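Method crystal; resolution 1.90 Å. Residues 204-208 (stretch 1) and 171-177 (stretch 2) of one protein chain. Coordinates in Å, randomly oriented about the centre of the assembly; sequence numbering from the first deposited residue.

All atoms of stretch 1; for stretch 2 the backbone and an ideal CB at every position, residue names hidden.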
# COMPACT_ATOMS: atom_id res chain seq x y z
N ALA A 204 5.96 -13.67 -3.17
CA ALA A 204 5.44 -12.31 -2.92
C ALA A 204 5.75 -11.44 -4.15
O ALA A 204 6.82 -11.55 -4.73
CB ALA A 204 6.08 -11.73 -1.67
N ILE A 205 4.81 -10.58 -4.55
CA ILE A 205 5.02 -9.75 -5.74
C ILE A 205 4.84 -8.26 -5.45
O ILE A 205 4.97 -7.43 -6.34
CB ILE A 205 4.11 -10.18 -6.91
CG1 ILE A 205 2.64 -10.20 -6.47
CG2 ILE A 205 4.52 -11.55 -7.44
CD1 ILE A 205 1.71 -10.80 -7.53
N GLY A 206 4.55 -7.92 -4.21
CA GLY A 206 4.42 -6.51 -3.87
C GLY A 206 3.68 -6.29 -2.57
O GLY A 206 2.96 -7.16 -2.10
N GLY A 207 3.86 -5.12 -1.99
CA GLY A 207 3.19 -4.83 -0.74
C GLY A 207 3.51 -3.45 -0.26
O GLY A 207 4.50 -2.84 -0.69
N LYS A 208 2.68 -2.95 0.65
CA LYS A 208 2.91 -1.64 1.23
C LYS A 208 2.47 -1.69 2.68
O LYS A 208 1.35 -2.11 2.97
CB LYS A 208 2.12 -0.58 0.46
CG LYS A 208 2.42 0.84 0.90
CD LYS A 208 3.80 1.28 0.44
CE LYS A 208 4.23 2.57 1.11
NZ LYS A 208 4.45 2.40 2.57
N UNK A 171 4.13 0.03 -11.78
CA UNK A 171 3.88 -0.18 -10.36
C UNK A 171 4.34 -1.57 -9.95
O UNK A 171 5.03 -1.73 -8.93
CB UNK A 171 2.40 0.01 -10.04
N UNK A 172 3.94 -2.58 -10.72
CA UNK A 172 4.33 -3.96 -10.42
C UNK A 172 5.84 -4.11 -10.37
O UNK A 172 6.37 -4.86 -9.53
CB UNK A 172 3.75 -4.92 -11.46
N UNK A 173 6.55 -3.41 -11.24
CA UNK A 173 8.01 -3.46 -11.24
C UNK A 173 8.58 -2.84 -9.96
O UNK A 173 9.42 -3.44 -9.29
CB UNK A 173 8.57 -2.74 -12.47
N UNK A 174 8.11 -1.64 -9.63
CA UNK A 174 8.63 -0.90 -8.48
C UNK A 174 8.38 -1.63 -7.16
O UNK A 174 9.29 -1.81 -6.35
CB UNK A 174 8.00 0.49 -8.43
N UNK A 175 7.14 -2.06 -6.94
CA UNK A 175 6.77 -2.66 -5.66
C UNK A 175 7.57 -3.95 -5.41
O UNK A 175 7.77 -4.37 -4.26
CB UNK A 175 5.27 -2.95 -5.63
N UNK A 176 8.08 -4.54 -6.49
CA UNK A 176 8.87 -5.76 -6.39
C UNK A 176 10.40 -5.55 -6.42
O UNK A 176 11.15 -6.50 -6.15
CB UNK A 176 8.47 -6.70 -7.53
N UNK A 177 10.86 -4.34 -6.76
CA UNK A 177 12.30 -4.03 -6.75
C UNK A 177 12.91 -4.20 -5.37
O UNK A 177 12.35 -3.70 -4.38
CB UNK A 177 12.54 -2.60 -7.24

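The strand 204-208 and the helix that includes 171-176 cross almost at right angles, 83° between their N-to-C directions, with axes 6.8 Å apart at closest approach. Few positions of stretch 2 touch the strand, and the ideal CB atoms help to show which.

At position 171 the CA-to-CB bond points sideways, and nothing of stretch 1 lies within 5.5 Å of the ideal CB. The helical phi/psi of -59/-48 excludes little, so a long or aromatic side chain would fit as well as a small one. The residue is F171. With chi1 at -178° (t), the end of its side chain comes nearer to stretch 1, yet the closest pair, F171 CE1 and G207 N, is still 6.2 Å apart, so it makes no contact.

Position 172 also directs its CB sideways, again with no stretch 1 atom within 5.5 Å. Stretch 1 demands nothing specific, and alanine or larger residues would be compatible. The deposited residue is A172, whose contribution comes from the backbone: a water donates to A172 O at 2.8 Å and to I205 O at 2.6 Å. The bridge suits two carbonyls whose oxygens, A172 O and I205 O, lie 4.3 Å apart and cannot bond each other directly.

Position 173 points away from the strand, so a polar side chain is plausible but not required. It is Q173, extended (chi1 and chi2 both t), with OE1 hydrogen-bonded elsewhere in the structure. Position 174 is out of reach, leaving stretch 1 no say in the choice; it is I174, chi1 m.

Position 175 is the one that points toward the strand. Its ideal CB is 4.1 Å from G206 CA, 4.5 Å from G207 N and 4.5 Å from I205 O. That leaves room for a small side chain against the bare G206, and the G207 amide offers a donor. Alanine, serine, threonine or valine could be considered; a hydroxyl would also answer the amide. The residue is T175, chi1 -166° (t). G207 N donates to T175 OG1 at 3.1 Å with an N-H...acceptor angle of 146°, and T175 OG1 donates to a water at 3.0 Å, which donates to G207 O at 2.8 Å. The hydroxyl thus serves the amide directly and the carbonyl of the same glycine through water. T175 CG2 packs 3.4 Å from I205 O. An ideal CB on G206 would lie 2.5 Å from T175 CG2, a clash, so the missing side chain there makes room for the methyl; the backbone angles of G206 independently call for glycine.

At position 176 the CB points sideways, and its ideal position is 3.8 Å from I205 O and 5.3 Å from G206 N. A small residue fits beside this carbonyl. The residue is A176, with CB 3.7 Å from I205 O, a packing contact.

Position 177 is loop and out of reach, so stretch 1 leaves it free. It is E177, whose OE2 is hydrogen-bonded elsewhere.

Stretch 2 171-177: FAQITAE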
# COMPACT_ATOMS: atom_id res chain seq x y z
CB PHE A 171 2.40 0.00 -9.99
CG PHE A 171 2.13 -0.18 -8.51
CD1 PHE A 171 1.86 -1.43 -7.98
CD2 PHE A 171 2.17 0.92 -7.65
CE1 PHE A 171 1.64 -1.61 -6.61
CE2 PHE A 171 1.94 0.76 -6.27
CZ PHE A 171 1.67 -0.51 -5.75
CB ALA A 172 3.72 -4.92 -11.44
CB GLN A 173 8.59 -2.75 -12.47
CG GLN A 173 10.11 -2.83 -12.57
CD GLN A 173 10.64 -2.23 -13.85
OE1 GLN A 173 10.56 -1.02 -14.06
NE2 GLN A 173 11.18 -3.07 -14.73
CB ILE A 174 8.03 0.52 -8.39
CG1 ILE A 174 8.49 1.36 -9.58
CG2 ILE A 174 8.45 1.20 -7.08
CD1 ILE A 174 7.70 2.65 -9.75
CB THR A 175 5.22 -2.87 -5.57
OG1 THR A 175 4.85 -3.15 -4.21
CG2 THR A 175 4.76 -4.01 -6.48
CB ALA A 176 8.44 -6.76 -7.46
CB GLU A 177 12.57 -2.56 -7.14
CG GLU A 177 12.22 -2.12 -8.54
CD GLU A 177 12.26 -0.59 -8.65
OE1 GLU A 177 12.41 0.06 -7.59
OE2 GLU A 177 12.15 -0.04 -9.76
O HOH W 1 5.31 -7.37 -8.93
O HOH W 2 5.21 -0.81 -2.44
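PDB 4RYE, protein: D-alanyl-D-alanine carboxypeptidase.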